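PDB 3LUB: putative creatinine amidohydrolase from Bacteroides fragilis, which binds zinc and, as a member of the creatininase superfamily, probably hydrolyses carbon-nitrogen bonds in linear amides other than peptides. Local coordinates for residues L19-E32 with G63-H77. Residues are numbered along the deposited sequence; the frame is centred on the assembly and turned at random.
Sequences LKYDVIILPWGATE and GVRCMVMPPVPFGAH. With ZN (zinc ion), chain B; EDO (1,2-ethanediol), chain C.
Trp28 CG lies anti to the backbone N (chi1 -161°), which lays one face of the indole over Val72 CB, 3.6 Å from the centroid of the five-membered ring, and Trp28 NE1 points along the ring plane to Phe74 O at 2.8 Å. At the start of the contact Arg65, extended through CD, lays CD over one face of the Tyr21 ring, and the bend at chi3 (-77°) then turns the guanidinium so that NH1 reaches Lys20 O, in its plane, at 2.9 Å. Asp22 and Arg65 exchange two bonds there: Asp22 N gives a nearly straight one to Arg65 O, and Asp22 OD2 receives Arg65 N through its anti lone pair. Glu5 forms a salt bridge to Arg65 NE and accepts a hydrogen bond from Tyr21 OH at its backbone O. From there strands 23-28 and 66-68 run parallel, joined by helix 42-62 as a beta-alpha-beta unit, and the register slips by one residue around Pro27. Beyond the sheet, Thr31 OG1 donates to Pro73 O at 2.8 Å, while one water accepts from Thr31 N and Gly75 N and also bonds His77 NE2. This polar network probably steadies the loop leading to Glu32, whose OE1 binds zinc together with Asp43 and His120; Gln81 engages OE2, probably helping to orient the carboxylate.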
loop_
_atom_site.group_PDB
_atom_site.type_symbol
_atom_site.label_atom_id
_atom_site.label_comp_id
_atom_site.label_asym_id
_atom_site.label_seq_id
_atom_site.Cartn_x
_atom_site.Cartn_y
_atom_site.Cartn_z
ATOM N N LEU F 19 -37.040 9.329 -1.777
ATOM C CA LEU F 19 -37.404 8.207 -0.925
ATOM C C LEU F 19 -36.389 8.027 0.160
ATOM O O LEU F 19 -35.209 8.273 -0.034
ATOM C CB LEU F 19 -37.485 6.937 -1.742
ATOM C CG LEU F 19 -38.579 6.864 -2.790
ATOM C CD1 LEU F 19 -38.442 5.511 -3.397
ATOM C CD2 LEU F 19 -39.959 7.057 -2.171
ATOM N N LYS F 20 -36.868 7.593 1.315
ATOM C CA LYS F 20 -36.006 7.306 2.456
ATOM C C LYS F 20 -35.579 5.861 2.446
ATOM O O LYS F 20 -36.427 4.963 2.426
ATOM C CB LYS F 20 -36.728 7.580 3.772
ATOM C CG LYS F 20 -35.730 7.831 4.914
ATOM C CD LYS F 20 -36.245 7.530 6.301
ATOM C CE LYS F 20 -35.061 7.259 7.231
ATOM N NZ LYS F 20 -33.906 8.203 6.994
ATOM N N TYR F 21 -34.271 5.629 2.480
ATOM C CA TYR F 21 -33.745 4.272 2.552
ATOM C C TYR F 21 -33.148 4.044 3.925
ATOM O O TYR F 21 -32.448 4.890 4.454
ATOM C CB TYR F 21 -32.733 3.991 1.423
ATOM C CG TYR F 21 -33.389 3.910 0.072
ATOM C CD1 TYR F 21 -33.623 5.050 -0.681
ATOM C CD2 TYR F 21 -33.789 2.714 -0.448
ATOM C CE1 TYR F 21 -34.253 4.982 -1.900
ATOM C CE2 TYR F 21 -34.390 2.646 -1.683
ATOM C CZ TYR F 21 -34.638 3.799 -2.396
ATOM O OH TYR F 21 -35.287 3.757 -3.616
ATOM N N ASP F 22 -33.462 2.892 4.493
ATOM C CA ASP F 22 -33.045 2.514 5.847
ATOM C C ASP F 22 -31.789 1.638 5.844
ATOM O O ASP F 22 -30.823 1.902 6.589
ATOM C CB ASP F 22 -34.175 1.737 6.523
ATOM C CG ASP F 22 -35.407 2.584 6.736
ATOM O OD1 ASP F 22 -35.284 3.556 7.493
ATOM O OD2 ASP F 22 -36.467 2.288 6.129
ATOM N N VAL F 23 -31.814 0.589 5.029
ATOM C CA VAL F 23 -30.688 -0.374 4.958
ATOM C C VAL F 23 -30.189 -0.507 3.544
ATOM O O VAL F 23 -30.981 -0.440 2.637
ATOM C CB VAL F 23 -31.101 -1.747 5.520
ATOM C CG1 VAL F 23 -29.898 -2.674 5.654
ATOM C CG2 VAL F 23 -31.840 -1.555 6.853
ATOM N N ILE F 24 -28.865 -0.665 3.366
ATOM C CA ILE F 24 -28.256 -0.947 2.046
ATOM C C ILE F 24 -27.814 -2.403 2.043
ATOM O O ILE F 24 -27.268 -2.914 3.017
ATOM C CB ILE F 24 -27.012 -0.024 1.740
ATOM C CG1 ILE F 24 -27.313 1.474 2.039
ATOM C CG2 ILE F 24 -26.450 -0.265 0.328
ATOM C CD1 ILE F 24 -28.586 2.025 1.454
ATOM N N ILE F 25 -28.054 -3.090 0.942
ATOM C CA ILE F 25 -27.649 -4.492 0.804
ATOM C C ILE F 25 -26.647 -4.559 -0.314
ATOM O O ILE F 25 -26.930 -4.108 -1.412
ATOM C CB ILE F 25 -28.817 -5.449 0.464
ATOM C CG1 ILE F 25 -30.125 -5.046 1.201
ATOM C CG2 ILE F 25 -28.397 -6.799 0.768
ATOM C CD1 ILE F 25 -30.004 -4.959 2.630
ATOM N N LEU F 26 -25.461 -5.084 -0.026
ATOM C CA LEU F 26 -24.434 -5.274 -1.025
ATOM C C LEU F 26 -24.280 -6.760 -1.349
ATOM O O LEU F 26 -23.702 -7.509 -0.557
ATOM C CB LEU F 26 -23.110 -4.672 -0.534
ATOM C CG LEU F 26 -21.885 -4.685 -1.457
ATOM C CD1 LEU F 26 -22.194 -3.864 -2.708
ATOM C CD2 LEU F 26 -20.657 -4.153 -0.694
ATOM N N PRO F 27 -24.819 -7.209 -2.502
ATOM C CA PRO F 27 -24.527 -8.563 -2.908
ATOM C C PRO F 27 -23.054 -8.665 -3.388
ATOM O O PRO F 27 -22.547 -7.780 -4.085
ATOM C CB PRO F 27 -25.544 -8.842 -4.037
ATOM C CG PRO F 27 -26.478 -7.662 -4.053
ATOM C CD PRO F 27 -25.692 -6.529 -3.467
ATOM N N TRP F 28 -22.364 -9.712 -2.947
ATOM C CA TRP F 28 -20.969 -9.876 -3.282
ATOM C C TRP F 28 -20.757 -11.299 -3.713
ATOM O O TRP F 28 -21.000 -12.279 -2.938
ATOM C CB TRP F 28 -20.097 -9.505 -2.086
ATOM C CG TRP F 28 -18.708 -9.210 -2.437
ATOM C CD1 TRP F 28 -17.889 -9.965 -3.223
ATOM C CD2 TRP F 28 -17.944 -8.071 -2.037
ATOM N NE1 TRP F 28 -16.658 -9.384 -3.316
ATOM C CE2 TRP F 28 -16.651 -8.227 -2.593
ATOM C CE3 TRP F 28 -18.209 -6.958 -1.230
ATOM C CZ2 TRP F 28 -15.624 -7.298 -2.392
ATOM C CZ3 TRP F 28 -17.207 -6.047 -1.030
ATOM C CH2 TRP F 28 -15.919 -6.213 -1.615
ATOM N N GLY F 29 -20.339 -11.413 -4.967
ATOM C CA GLY F 29 -20.199 -12.667 -5.644
ATOM C C GLY F 29 -18.786 -13.049 -6.042
ATOM O O GLY F 29 -17.849 -12.909 -5.267
ATOM N N ALA F 30 -18.681 -13.599 -7.234
ATOM C CA ALA F 30 -17.447 -14.127 -7.799
ATOM C C ALA F 30 -17.701 -14.321 -9.285
ATOM O O ALA F 30 -18.861 -14.428 -9.702
ATOM C CB ALA F 30 -17.055 -15.490 -7.139
ATOM N N THR F 31 -16.612 -14.363 -10.058
ATOM C CA THR F 31 -16.594 -14.740 -11.467
ATOM C C THR F 31 -15.821 -16.090 -11.531
ATOM O O THR F 31 -14.582 -16.152 -11.436
ATOM C CB THR F 31 -15.974 -13.599 -12.304
ATOM O OG1 THR F 31 -16.655 -12.362 -11.989
ATOM C CG2 THR F 31 -16.015 -13.874 -13.843
ATOM N N GLU F 32 -16.576 -17.175 -11.677
ATOM C CA GLU F 32 -16.136 -18.496 -11.251
ATOM C C GLU F 32 -16.904 -19.582 -11.979
ATOM O O GLU F 32 -18.122 -19.581 -11.960
ATOM C CB GLU F 32 -16.378 -18.663 -9.746
ATOM C CG GLU F 32 -15.798 -19.932 -9.135
ATOM C CD GLU F 32 -16.236 -20.168 -7.707
ATOM O OE1 GLU F 32 -17.336 -19.682 -7.347
ATOM O OE2 GLU F 32 -15.504 -20.849 -6.948
ATOM N N GLY F 63 -42.977 -1.383 5.613
ATOM C CA GLY F 63 -42.604 -0.052 5.120
ATOM C C GLY F 63 -41.121 0.260 5.298
ATOM O O GLY F 63 -40.693 1.405 5.180
ATOM N N VAL F 64 -40.319 -0.755 5.593
ATOM C CA VAL F 64 -38.882 -0.577 5.697
ATOM C C VAL F 64 -38.321 -0.712 4.284
ATOM O O VAL F 64 -38.566 -1.710 3.624
ATOM C CB VAL F 64 -38.252 -1.585 6.660
ATOM C CG1 VAL F 64 -36.729 -1.580 6.508
ATOM C CG2 VAL F 64 -38.664 -1.242 8.090
ATOM N N ARG F 65 -37.589 0.312 3.837
ATOM C CA ARG F 65 -37.102 0.409 2.459
ATOM C C ARG F 65 -35.597 0.256 2.368
ATOM O O ARG F 65 -34.855 1.088 2.913
ATOM C CB ARG F 65 -37.488 1.764 1.852
ATOM C CG ARG F 65 -37.283 1.778 0.341
ATOM C CD ARG F 65 -37.559 3.135 -0.288
ATOM N NE ARG F 65 -38.985 3.385 -0.403
ATOM C CZ ARG F 65 -39.703 4.170 0.397
ATOM N NH1 ARG F 65 -39.164 4.815 1.408
ATOM N NH2 ARG F 65 -40.995 4.315 0.164
ATOM N N CYS F 66 -35.165 -0.777 1.636
ATOM C CA CYS F 66 -33.765 -1.099 1.469
ATOM C C CYS F 66 -33.361 -0.959 0.002
ATOM O O CYS F 66 -34.179 -1.135 -0.916
ATOM C CB CYS F 66 -33.512 -2.516 1.964
ATOM S SG CYS F 66 -34.131 -2.797 3.671
HETATM N N MSE F 67 -32.105 -0.611 -0.226
HETATM C CA MSE F 67 -31.580 -0.595 -1.585
HETATM C C MSE F 67 -30.656 -1.761 -1.777
HETATM O O MSE F 67 -29.680 -1.903 -1.039
HETATM C CB MSE F 67 -30.797 0.688 -1.836
HETATM C CG MSE F 67 -30.307 0.863 -3.282
HETATM SE SE MSE F 67 -31.649 0.519 -4.666
HETATM C CE MSE F 67 -32.229 2.353 -5.122
ATOM N N VAL F 68 -30.887 -2.535 -2.830
ATOM C CA VAL F 68 -29.932 -3.548 -3.250
ATOM C C VAL F 68 -28.981 -3.003 -4.310
ATOM O O VAL F 68 -29.393 -2.632 -5.412
ATOM C CB VAL F 68 -30.624 -4.816 -3.737
ATOM C CG1 VAL F 68 -29.571 -5.932 -4.084
ATOM C CG2 VAL F 68 -31.603 -5.297 -2.698
HETATM N N MSE F 69 -27.704 -2.940 -3.941
HETATM C CA MSE F 69 -26.680 -2.439 -4.800
HETATM C C MSE F 69 -26.291 -3.451 -5.932
HETATM O O MSE F 69 -26.684 -4.629 -5.910
HETATM C CB MSE F 69 -25.444 -2.071 -3.970
HETATM C CG MSE F 69 -25.662 -1.051 -2.880
HETATM SE SE MSE F 69 -26.082 0.734 -3.533
HETATM C CE MSE F 69 -24.297 1.177 -4.510
ATOM N N PRO F 70 -25.571 -2.965 -6.956
ATOM C CA PRO F 70 -25.099 -3.922 -7.948
ATOM C C PRO F 70 -24.165 -4.968 -7.327
ATOM O O PRO F 70 -23.322 -4.641 -6.497
ATOM C CB PRO F 70 -24.374 -3.033 -8.964
ATOM C CG PRO F 70 -24.986 -1.689 -8.782
ATOM C CD PRO F 70 -25.172 -1.587 -7.307
ATOM N N PRO F 71 -24.318 -6.226 -7.719
ATOM C CA PRO F 71 -23.394 -7.234 -7.165
ATOM C C PRO F 71 -21.883 -7.022 -7.478
ATOM O O PRO F 71 -21.529 -6.577 -8.559
ATOM C CB PRO F 71 -23.911 -8.551 -7.732
ATOM C CG PRO F 71 -24.997 -8.237 -8.633
ATOM C CD PRO F 71 -25.299 -6.800 -8.644
ATOM N N VAL F 72 -21.005 -7.354 -6.529
ATOM C CA VAL F 72 -19.585 -7.222 -6.747
ATOM C C VAL F 72 -19.117 -8.552 -7.319
ATOM O O VAL F 72 -19.275 -9.589 -6.683
ATOM C CB VAL F 72 -18.813 -6.861 -5.434
ATOM C CG1 VAL F 72 -17.393 -6.499 -5.748
ATOM C CG2 VAL F 72 -19.473 -5.744 -4.698
ATOM N N PRO F 73 -18.536 -8.559 -8.539
ATOM C CA PRO F 73 -18.195 -9.844 -9.111
ATOM C C PRO F 73 -16.754 -10.297 -8.809
ATOM O O PRO F 73 -16.184 -11.033 -9.602
ATOM C CB PRO F 73 -18.358 -9.562 -10.599
ATOM C CG PRO F 73 -17.837 -8.162 -10.738
ATOM C CD PRO F 73 -18.177 -7.452 -9.450
ATOM N N PHE F 74 -16.169 -9.833 -7.700
ATOM C CA PHE F 74 -14.751 -10.067 -7.403
ATOM C C PHE F 74 -14.635 -10.937 -6.158
ATOM O O PHE F 74 -14.704 -10.425 -5.028
ATOM C CB PHE F 74 -13.979 -8.746 -7.257
ATOM C CG PHE F 74 -13.965 -7.932 -8.508
ATOM C CD1 PHE F 74 -13.236 -8.359 -9.615
ATOM C CD2 PHE F 74 -14.692 -6.771 -8.615
ATOM C CE1 PHE F 74 -13.285 -7.662 -10.803
ATOM C CE2 PHE F 74 -14.721 -6.051 -9.815
ATOM C CZ PHE F 74 -14.023 -6.511 -10.906
ATOM N N GLY F 75 -14.457 -12.244 -6.410
ATOM C CA GLY F 75 -14.310 -13.286 -5.397
ATOM C C GLY F 75 -12.876 -13.667 -5.112
ATOM O O GLY F 75 -12.000 -13.336 -5.882
ATOM N N ALA F 76 -12.652 -14.275 -3.944
ATOM C CA ALA F 76 -11.396 -14.881 -3.533
ATOM C C ALA F 76 -11.491 -16.374 -3.828
ATOM O O ALA F 76 -12.384 -17.075 -3.287
ATOM C CB ALA F 76 -11.182 -14.674 -2.033
ATOM N N HIS F 77 -10.525 -16.869 -4.600
ATOM C CA HIS F 77 -10.551 -18.240 -5.136
ATOM C C HIS F 77 -9.385 -19.107 -4.716
ATOM O O HIS F 77 -8.429 -18.620 -4.098
ATOM C CB HIS F 77 -10.668 -18.174 -6.656
ATOM C CG HIS F 77 -11.977 -17.626 -7.074
ATOM N ND1 HIS F 77 -13.154 -18.279 -6.794
ATOM C CD2 HIS F 77 -12.323 -16.431 -7.598
ATOM C CE1 HIS F 77 -14.168 -17.539 -7.202
ATOM N NE2 HIS F 77 -13.691 -16.412 -7.690
HETATM ZN ZN ZN B . -18.348 -19.640 -5.336
HETATM C C1 EDO C . -15.003 -9.351 -13.183
HETATM O O1 EDO C . -16.113 -10.172 -13.568
HETATM C C2 EDO C . -15.030 -8.086 -14.031
HETATM O O2 EDO C . -14.667 -8.390 -15.392
HETATM O O HOH W 1 -38.360 3.942 5.318
HETATM O O HOH W 2 -14.126 -14.022 -8.802
HETATM O O HOH W 3 -20.108 -21.327 -4.959
#